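Local coordinates for protein BexL (Amycolatopsis orientalis, PDB 4XRW) that probably catalyses cyclisation and aromatisation of a polyketide chain, as a di-domain aromatase/cyclase of the type II polyketide synthase pathway to BE-7585A, at residues 28-33 / 161-166; 193-198 / 218-223; 256-261 / 281-286. All blocks are in the same frame, centred on the assembly; numbering follows the deposited sequence.

Contact 1 (28-33 / 161-166); sequences ILVDAP and HNVELV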
loop_
_atom_site.group_PDB
_atom_site.type_symbol
_atom_site.label_atom_id
_atom_site.label_comp_id
_atom_site.label_asym_id
_atom_site.label_seq_id
_atom_site.Cartn_x
_atom_site.Cartn_y
_atom_site.Cartn_z
ATOM N N ILE A 28 15.303 -16.169 2.428
ATOM C CA ILE A 28 15.203 -16.125 0.979
ATOM C C ILE A 28 16.369 -15.296 0.452
ATOM O O ILE A 28 16.899 -14.454 1.174
ATOM C CB ILE A 28 13.855 -15.543 0.527
ATOM C CG1 ILE A 28 13.523 -16.000 -0.891
ATOM C CG2 ILE A 28 13.851 -14.027 0.649
ATOM C CD1 ILE A 28 12.077 -15.907 -1.250
ATOM N N LEU A 29 16.785 -15.550 -0.797
ATOM C CA LEU A 29 17.797 -14.723 -1.450
ATOM C C LEU A 29 17.097 -13.693 -2.289
ATOM O O LEU A 29 16.100 -14.006 -2.942
ATOM C CB LEU A 29 18.736 -15.566 -2.334
ATOM C CG LEU A 29 19.525 -16.669 -1.639
ATOM C CD1 LEU A 29 20.202 -17.557 -2.691
ATOM C CD2 LEU A 29 20.554 -16.102 -0.676
ATOM N N VAL A 30 17.615 -12.465 -2.283
ATOM C CA VAL A 30 17.021 -11.356 -3.027
ATOM C C VAL A 30 18.085 -10.661 -3.896
ATOM O O VAL A 30 19.179 -10.369 -3.417
ATOM C CB VAL A 30 16.382 -10.319 -2.067
ATOM C CG1 VAL A 30 15.869 -9.104 -2.833
ATOM C CG2 VAL A 30 15.252 -10.971 -1.241
ATOM N N ASP A 31 17.757 -10.375 -5.156
ATOM C CA ASP A 31 18.749 -9.814 -6.084
ATOM C C ASP A 31 18.789 -8.283 -6.028
ATOM O O ASP A 31 18.544 -7.584 -7.018
ATOM C CB ASP A 31 18.480 -10.299 -7.512
ATOM C CG ASP A 31 18.636 -11.815 -7.658
ATOM O OD1 ASP A 31 19.441 -12.427 -6.909
ATOM O OD2 ASP A 31 17.942 -12.399 -8.518
ATOM N N ALA A 32 19.081 -7.783 -4.834
ATOM C CA ALA A 32 19.408 -6.384 -4.604
ATOM C C ALA A 32 20.443 -6.362 -3.490
ATOM O O ALA A 32 20.592 -7.339 -2.761
ATOM C CB ALA A 32 18.169 -5.566 -4.228
ATOM N N PRO A 33 21.189 -5.269 -3.367
ATOM C CA PRO A 33 22.218 -5.253 -2.319
ATOM C C PRO A 33 21.611 -5.171 -0.919
ATOM O O PRO A 33 20.488 -4.698 -0.763
ATOM C CB PRO A 33 23.041 -4.003 -2.646
ATOM C CG PRO A 33 22.174 -3.173 -3.515
ATOM C CD PRO A 33 21.254 -4.089 -4.243
ATOM N N HIS A 161 9.909 -11.011 -4.927
ATOM C CA HIS A 161 9.257 -10.643 -6.180
ATOM C C HIS A 161 9.177 -9.126 -6.353
ATOM O O HIS A 161 9.555 -8.573 -7.394
ATOM C CB HIS A 161 7.865 -11.252 -6.221
ATOM C CG HIS A 161 7.115 -10.964 -7.479
ATOM N ND1 HIS A 161 7.238 -11.746 -8.608
ATOM C CD2 HIS A 161 6.219 -9.992 -7.783
ATOM C CE1 HIS A 161 6.457 -11.260 -9.559
ATOM N NE2 HIS A 161 5.827 -10.197 -9.085
ATOM N N ASN A 162 8.706 -8.445 -5.315
ATOM C CA ASN A 162 8.499 -7.007 -5.403
ATOM C C ASN A 162 9.765 -6.182 -5.304
ATOM O O ASN A 162 9.891 -5.173 -6.009
ATOM C CB ASN A 162 7.511 -6.575 -4.332
ATOM C CG ASN A 162 6.170 -7.180 -4.554
ATOM O OD1 ASN A 162 5.670 -7.193 -5.669
ATOM N ND2 ASN A 162 5.593 -7.734 -3.508
ATOM N N VAL A 163 10.711 -6.589 -4.464
ATOM C CA VAL A 163 11.941 -5.811 -4.335
ATOM C C VAL A 163 12.634 -5.812 -5.681
ATOM O O VAL A 163 13.162 -4.795 -6.118
ATOM C CB VAL A 163 12.906 -6.366 -3.249
ATOM C CG1 VAL A 163 14.299 -5.750 -3.375
ATOM C CG2 VAL A 163 12.362 -6.073 -1.855
ATOM N N GLU A 164 12.619 -6.953 -6.352
ATOM C CA GLU A 164 13.306 -7.050 -7.646
ATOM C C GLU A 164 12.618 -6.191 -8.729
ATOM O O GLU A 164 13.253 -5.782 -9.706
ATOM C CB GLU A 164 13.429 -8.527 -8.048
ATOM C CG GLU A 164 14.524 -9.224 -7.219
ATOM C CD GLU A 164 14.552 -10.765 -7.316
ATOM O OE1 GLU A 164 13.866 -11.370 -8.179
ATOM O OE2 GLU A 164 15.283 -11.375 -6.499
ATOM N N LEU A 165 11.343 -5.857 -8.531
ATOM C CA LEU A 165 10.646 -4.969 -9.462
ATOM C C LEU A 165 10.732 -3.494 -9.064
ATOM O O LEU A 165 10.913 -2.643 -9.933
ATOM C CB LEU A 165 9.173 -5.363 -9.583
ATOM C CG LEU A 165 8.860 -6.775 -10.070
ATOM C CD1 LEU A 165 7.358 -6.974 -10.084
ATOM C CD2 LEU A 165 9.427 -7.026 -11.441
ATOM N N VAL A 166 10.587 -3.175 -7.775
ATOM C CA VAL A 166 10.526 -1.758 -7.389
ATOM C C VAL A 166 11.911 -1.108 -7.452
ATOM O O VAL A 166 12.003 0.111 -7.537
ATOM C CB VAL A 166 9.891 -1.540 -5.974
ATOM C CG1 VAL A 166 8.542 -2.263 -5.896
ATOM C CG2 VAL A 166 10.803 -1.979 -4.849
#
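Glu164, near the end of the long helix 138-166, reaches across to the backbone of Asp31, just past the end of strand 22-30. The contact illustrates how a side chain can satisfy a backbone N-H at a turn that ends a strand. Asp31 N gives a hydrogen bond of 3.0 Å to Glu164 OE2, with 160° at the hydrogen; the donor meets the anti side of the carboxylate, 21° out of its plane. With chi1 at -75°, Glu164 CG lies beside its own backbone N, and the extended chain beyond carries the carboxylate to the turn. Asp31 is the centre of an inverse gamma turn, closed by a weak bond from Ala32 N to Val30 O.

The apolar part is a short row of methyl groups. Val163 CG1 sits 3.7 Å from Val30 CG1, the two side chains crossing at about a right angle, and 4.0 Å from Ala32 CB. Val37 and Leu40 of helix 34-42 extend this packing.

Charge is the third element. Asp31 OD2 and Glu164 OE2 stand 3.5 Å apart, two acceptors in carboxylates that are nearly parallel but offset from one another. Lys160 forms a salt bridge to Glu164 OE2 and bonds Leu29 O, so its positive charge probably offsets the repulsion and lets two acids share this edge of the helix-grip domain.

Contact 2 (193-198 / 218-223); sequences DQAALW and QVLRMD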
loop_
_atom_site.group_PDB
_atom_site.type_symbol
_atom_site.label_atom_id
_atom_site.label_comp_id
_atom_site.label_asym_id
_atom_site.label_seq_id
_atom_site.Cartn_x
_atom_site.Cartn_y
_atom_site.Cartn_z
ATOM N N ASP A 193 -13.338 11.994 0.162
ATOM C CA ASP A 193 -13.639 11.021 1.227
ATOM C C ASP A 193 -15.006 10.367 1.020
ATOM O O ASP A 193 -15.168 9.149 1.150
ATOM C CB ASP A 193 -13.587 11.722 2.583
ATOM C CG ASP A 193 -13.848 10.786 3.765
ATOM O OD1 ASP A 193 -13.237 9.699 3.837
ATOM O OD2 ASP A 193 -14.659 11.176 4.631
ATOM N N GLN A 194 -16.009 11.183 0.704
ATOM C CA GLN A 194 -17.372 10.705 0.596
ATOM C C GLN A 194 -17.645 10.087 -0.763
ATOM O O GLN A 194 -18.434 10.593 -1.607
ATOM C CB GLN A 194 -18.348 11.860 0.913
ATOM C CG GLN A 194 -18.152 12.361 2.320
ATOM C CD GLN A 194 -19.038 13.544 2.690
ATOM O OE1 GLN A 194 -20.101 13.750 2.116
ATOM N NE2 GLN A 194 -18.591 14.315 3.659
ATOM N N ALA A 195 -17.006 8.945 -1.001
ATOM C CA ALA A 195 -17.023 8.355 -2.320
ATOM C C ALA A 195 -18.356 7.686 -2.640
ATOM O O ALA A 195 -18.653 7.439 -3.800
ATOM C CB ALA A 195 -15.854 7.353 -2.478
ATOM N N ALA A 196 -19.191 7.463 -1.631
ATOM C CA ALA A 196 -20.513 6.904 -1.870
ATOM C C ALA A 196 -21.320 7.806 -2.785
ATOM O O ALA A 196 -22.222 7.343 -3.469
ATOM C CB ALA A 196 -21.241 6.678 -0.554
ATOM N N LEU A 197 -20.967 9.097 -2.805
ATOM C CA LEU A 197 -21.679 10.093 -3.606
ATOM C C LEU A 197 -21.128 10.256 -5.015
ATOM O O LEU A 197 -21.637 11.066 -5.805
ATOM C CB LEU A 197 -21.638 11.436 -2.870
ATOM C CG LEU A 197 -22.220 11.451 -1.445
ATOM C CD1 LEU A 197 -22.071 12.818 -0.831
ATOM C CD2 LEU A 197 -23.714 11.033 -1.410
ATOM N N TRP A 198 -20.059 9.530 -5.347
ATOM C CA TRP A 198 -19.424 9.705 -6.648
ATOM C C TRP A 198 -20.257 9.240 -7.837
ATOM O O TRP A 198 -20.020 9.694 -8.943
ATOM C CB TRP A 198 -18.067 8.987 -6.678
ATOM C CG TRP A 198 -16.978 9.645 -5.931
ATOM C CD1 TRP A 198 -17.031 10.802 -5.210
ATOM C CD2 TRP A 198 -15.635 9.170 -5.814
ATOM N NE1 TRP A 198 -15.808 11.090 -4.665
ATOM C CE2 TRP A 198 -14.924 10.110 -5.022
ATOM C CE3 TRP A 198 -14.961 8.054 -6.309
ATOM C CZ2 TRP A 198 -13.588 9.969 -4.724
ATOM C CZ3 TRP A 198 -13.617 7.913 -6.004
ATOM C CH2 TRP A 198 -12.951 8.860 -5.204
ATOM N N GLN A 218 -11.666 2.411 4.611
ATOM C CA GLN A 218 -12.707 2.200 3.608
ATOM C C GLN A 218 -12.328 1.077 2.630
ATOM O O GLN A 218 -11.134 0.974 2.256
ATOM C CB GLN A 218 -12.927 3.478 2.817
ATOM C CG GLN A 218 -13.404 4.671 3.591
ATOM C CD GLN A 218 -13.534 5.899 2.724
ATOM O OE1 GLN A 218 -12.812 6.060 1.749
ATOM N NE2 GLN A 218 -14.480 6.758 3.060
ATOM N N VAL A 219 -13.325 0.275 2.219
ATOM C CA VAL A 219 -13.186 -0.627 1.106
ATOM C C VAL A 219 -14.083 -0.039 0.024
ATOM O O VAL A 219 -15.299 0.011 0.163
ATOM C CB VAL A 219 -13.567 -2.070 1.457
ATOM C CG1 VAL A 219 -13.422 -2.947 0.232
ATOM C CG2 VAL A 219 -12.683 -2.560 2.593
ATOM N N LEU A 220 -13.450 0.487 -1.004
ATOM C CA LEU A 220 -14.174 1.218 -2.057
ATOM C C LEU A 220 -14.226 0.347 -3.278
ATOM O O LEU A 220 -13.209 0.048 -3.879
ATOM C CB LEU A 220 -13.492 2.550 -2.335
ATOM C CG LEU A 220 -14.040 3.364 -3.497
ATOM C CD1 LEU A 220 -15.530 3.642 -3.286
ATOM C CD2 LEU A 220 -13.212 4.658 -3.569
ATOM N N ARG A 221 -15.428 -0.113 -3.608
ATOM C CA ARG A 221 -15.666 -0.791 -4.843
ATOM C C ARG A 221 -16.484 0.104 -5.730
ATOM O O ARG A 221 -17.478 0.687 -5.280
ATOM C CB ARG A 221 -16.372 -2.117 -4.624
ATOM C CG ARG A 221 -15.539 -3.068 -3.833
ATOM C CD ARG A 221 -16.336 -4.354 -3.545
ATOM N NE ARG A 221 -16.620 -5.114 -4.770
ATOM C CZ ARG A 221 -15.834 -6.086 -5.261
ATOM N NH1 ARG A 221 -14.707 -6.420 -4.661
ATOM N NH2 ARG A 221 -16.185 -6.723 -6.357
ATOM N N MET A 222 -16.034 0.262 -6.960
ATOM C CA MET A 222 -16.798 1.123 -7.866
ATOM C C MET A 222 -16.789 0.654 -9.289
ATOM O O MET A 222 -15.882 -0.029 -9.725
ATOM C CB MET A 222 -16.308 2.553 -7.769
ATOM C CG MET A 222 -14.895 2.786 -8.018
ATOM S SD MET A 222 -14.539 4.516 -7.574
ATOM C CE MET A 222 -14.130 5.183 -9.174
ATOM N N ASP A 223 -17.888 0.989 -9.965
ATOM C CA ASP A 223 -18.112 0.724 -11.365
ATOM C C ASP A 223 -17.826 1.957 -12.179
ATOM O O ASP A 223 -18.368 3.044 -11.894
ATOM C CB ASP A 223 -19.555 0.315 -11.604
ATOM C CG ASP A 223 -19.844 -1.102 -11.208
ATOM O OD1 ASP A 223 -18.966 -1.796 -10.627
ATOM O OD2 ASP A 223 -20.977 -1.521 -11.467
#
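Trp198 turns one edge of its indole toward strand 217-225 while Ala195, from its own segment, covers a face. Met222 SD lies near the ring plane, 3.8 Å from Trp198 CE3 and 82° off the normal of the six-membered ring, a Met-aromatic contact made at the edge. The sulfur is brought there by a chi1 of 56°, which sets Met222 CG between the backbone N and the carbonyl carbon; a bend at chi3 then lays CE beside the same edge. Leu220 crosses the tryptophan side chain at about a right angle, with CD2 4.1 Å from Trp198 CZ3. Both of its methyls also meet Ala195 CB, CD1 at 3.8 Å, and that same CB stands 3.7 Å above the indole plane, over its centre. The indole is further fixed by a hydrogen bond from NE1 to Phe191 O.

In the helix-grip fold a curved antiparallel sheet wraps round a long helix, and here the link between helices 185-193 and 198-201, with its 3-10 turn at 195-197, packs on one strand of that sheet. The three strand residues involved, Gln218, Leu220 and Met222, are alternate ones and point to the same side.

Gln218 is the polar member. Its NE2 donates to Asp193 O at 3.1 Å, almost straight at 171°, with the acceptor close to the amide plane, and the Asp193 carboxylate lies nearly parallel to that amide. Arg238 bonds OE1 and Glu212 accepts from NE2, fixing which way the amide is flipped. Asp193 O is likely to lose this donor, and Arg238 and Glu212 the amide they share, if an alanine stood here.

Contact 3 (256-261 / 281-286); sequences LMTLHT and TVVLNT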
loop_
_atom_site.group_PDB
_atom_site.type_symbol
_atom_site.label_atom_id
_atom_site.label_comp_id
_atom_site.label_asym_id
_atom_site.label_seq_id
_atom_site.Cartn_x
_atom_site.Cartn_y
_atom_site.Cartn_z
ATOM N N LEU A 256 -2.060 -5.159 -16.622
ATOM C CA LEU A 256 -0.820 -4.360 -16.813
ATOM C C LEU A 256 -0.113 -3.876 -15.558
ATOM O O LEU A 256 1.013 -3.368 -15.641
ATOM C CB LEU A 256 -1.097 -3.105 -17.659
ATOM C CG LEU A 256 -1.316 -3.178 -19.171
ATOM C CD1 LEU A 256 -1.298 -1.765 -19.732
ATOM C CD2 LEU A 256 -0.261 -4.065 -19.864
ATOM N N MET A 257 -0.755 -3.983 -14.396
ATOM C CA MET A 257 -0.163 -3.474 -13.163
ATOM C C MET A 257 0.013 -4.597 -12.156
ATOM O O MET A 257 -0.892 -5.402 -11.923
ATOM C CB MET A 257 -1.030 -2.340 -12.549
ATOM C CG MET A 257 -1.224 -1.110 -13.426
ATOM S SD MET A 257 -2.046 0.262 -12.579
ATOM C CE MET A 257 -3.623 -0.480 -12.344
ATOM N N THR A 258 1.197 -4.655 -11.564
ATOM C CA THR A 258 1.430 -5.531 -10.435
ATOM C C THR A 258 1.181 -4.792 -9.119
ATOM O O THR A 258 0.937 -5.428 -8.097
ATOM C CB THR A 258 2.854 -6.076 -10.432
ATOM O OG1 THR A 258 3.760 -4.981 -10.443
ATOM C CG2 THR A 258 3.086 -6.901 -11.646
ATOM N N LEU A 259 1.243 -3.464 -9.148
ATOM C CA LEU A 259 0.954 -2.648 -7.978
ATOM C C LEU A 259 0.396 -1.320 -8.422
ATOM O O LEU A 259 0.823 -0.753 -9.419
ATOM C CB LEU A 259 2.225 -2.420 -7.137
ATOM C CG LEU A 259 2.055 -1.422 -5.976
ATOM C CD1 LEU A 259 2.363 -2.058 -4.654
ATOM C CD2 LEU A 259 2.862 -0.158 -6.193
ATOM N N HIS A 260 -0.551 -0.801 -7.655
ATOM C CA HIS A 260 -1.015 0.553 -7.838
ATOM C C HIS A 260 -1.432 1.103 -6.482
ATOM O O HIS A 260 -2.406 0.640 -5.893
ATOM C CB HIS A 260 -2.193 0.618 -8.814
ATOM C CG HIS A 260 -2.797 1.981 -8.901
ATOM N ND1 HIS A 260 -4.144 2.196 -9.108
ATOM C CD2 HIS A 260 -2.236 3.201 -8.770
ATOM C CE1 HIS A 260 -4.387 3.491 -9.096
ATOM N NE2 HIS A 260 -3.247 4.122 -8.901
ATOM N N THR A 261 -0.688 2.077 -6.005
ATOM C CA THR A 261 -0.991 2.774 -4.786
ATOM C C THR A 261 -1.139 4.250 -5.145
ATOM O O THR A 261 -0.689 4.705 -6.213
ATOM C CB THR A 261 0.110 2.608 -3.729
ATOM O OG1 THR A 261 1.321 3.153 -4.227
ATOM C CG2 THR A 261 0.332 1.155 -3.380
ATOM N N THR A 281 1.597 5.724 -7.613
ATOM C CA THR A 281 2.771 4.867 -7.812
ATOM C C THR A 281 2.324 3.556 -8.480
ATOM O O THR A 281 1.364 2.855 -8.026
ATOM C CB THR A 281 3.512 4.573 -6.491
ATOM O OG1 THR A 281 4.145 5.769 -5.997
ATOM C CG2 THR A 281 4.584 3.505 -6.704
ATOM N N VAL A 282 3.007 3.215 -9.575
ATOM C CA VAL A 282 2.675 2.031 -10.326
ATOM C C VAL A 282 3.902 1.149 -10.528
ATOM O O VAL A 282 4.983 1.667 -10.763
ATOM C CB VAL A 282 2.095 2.371 -11.718
ATOM C CG1 VAL A 282 1.772 1.105 -12.498
ATOM C CG2 VAL A 282 0.823 3.203 -11.582
ATOM N N VAL A 283 3.702 -0.158 -10.427
ATOM C CA VAL A 283 4.658 -1.148 -10.929
ATOM C C VAL A 283 4.008 -1.900 -12.072
ATOM O O VAL A 283 2.915 -2.459 -11.935
ATOM C CB VAL A 283 5.107 -2.146 -9.841
ATOM C CG1 VAL A 283 6.114 -3.154 -10.416
ATOM C CG2 VAL A 283 5.702 -1.423 -8.656
ATOM N N LEU A 284 4.678 -1.939 -13.223
ATOM C CA LEU A 284 4.126 -2.645 -14.379
ATOM C C LEU A 284 4.307 -4.153 -14.345
ATOM O O LEU A 284 5.225 -4.678 -13.726
ATOM C CB LEU A 284 4.751 -2.103 -15.663
ATOM C CG LEU A 284 4.421 -0.672 -16.011
ATOM C CD1 LEU A 284 5.261 -0.228 -17.213
ATOM C CD2 LEU A 284 2.960 -0.560 -16.316
ATOM N N ASN A 285 3.381 -4.840 -15.004
ATOM C CA ASN A 285 3.420 -6.276 -15.181
ATOM C C ASN A 285 3.837 -6.467 -16.630
ATOM O O ASN A 285 3.040 -6.255 -17.542
ATOM C CB ASN A 285 2.049 -6.899 -14.907
ATOM C CG ASN A 285 2.084 -8.401 -14.841
ATOM O OD1 ASN A 285 3.060 -9.030 -15.236
ATOM N ND2 ASN A 285 1.000 -8.992 -14.339
ATOM N N THR A 286 5.090 -6.820 -16.855
ATOM C CA THR A 286 5.589 -6.893 -18.225
ATOM C C THR A 286 5.045 -8.128 -18.939
ATOM O O THR A 286 4.975 -8.143 -20.152
ATOM C CB THR A 286 7.134 -6.908 -18.253
ATOM O OG1 THR A 286 7.607 -8.013 -17.479
ATOM C CG2 THR A 286 7.688 -5.627 -17.661
HETATM O O HOH W 1 -1.377 -7.773 -12.626
#
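Val283 O is where the regular pairing of two antiparallel strands gives way to a classic beta bulge, for it faces both Thr258 and Leu259. Thr258 N makes the principal bond to it, 2.8 Å long, while Leu259 N and Thr258 OG1 add weak ones. A chi1 of 56° sets Thr258 OG1 between its backbone N and carbonyl carbon, turned to this same oxygen. Three donors of differing strength thus converge on one acceptor.

On one side of the bulge the pattern is regular. Leu259 O accepts from Val283 N at 3.1 Å, and Thr261 and Thr281 exchange two bonds: Thr261 N donates to Thr281 O, and Thr281 N reaches Thr261 O at 2.9 Å. His260 pairs with Val282 in the non-hydrogen-bonded position between; the edge of its ring comes near Thr281 O, CD2 standing 3.7 Å away, while ND1 is bonded to Gln250 and NE2 to His280.

Beyond the bulge, Asn285 N donates to Leu256 O at 2.9 Å from well above the carbonyl plane. Met257 O is served by a water that donates to it and accepts from Asn285 ND2 at 3.2 Å, bridging the two segments. Thr258 CG2 packs against Asn285 CB at 3.4 Å, the two side chains crossing at about a right angle. Apolar contacts fill in elsewhere: Met257 CG lies on Val282 CG1, and Leu259 CB on Val283 CG2.

The extra residue of the bulge shifts the register by one, and both amides turn to Val283 O, Thr258 N strongly and Leu259 N weakly, so that strand 257-268 can turn a corner at Thr258 while staying paired with its neighbour.

The three contacts follow one another along the chain, contact 1 in the first of two related domains and contacts 2 and 3 in the second. Each domain has a seven-stranded antiparallel sheet with the same strand order. Contacts 1 and 2 lie on opposite sides of the chain's centre, with centres 34 Å apart. Contacts 2 and 3 reach the same sheet, their centres 22 Å and nearest atoms about 10 Å apart. Contacts 1 and 3, centres 16 Å apart, do touch: Leu165 and Val166, ending helix 138-166, pack on Val283, with Leu165 CB 3.9 Å from Val283 CG1. The end of the first domain's long helix therefore rests against the second domain's hairpin, forming part of the interface.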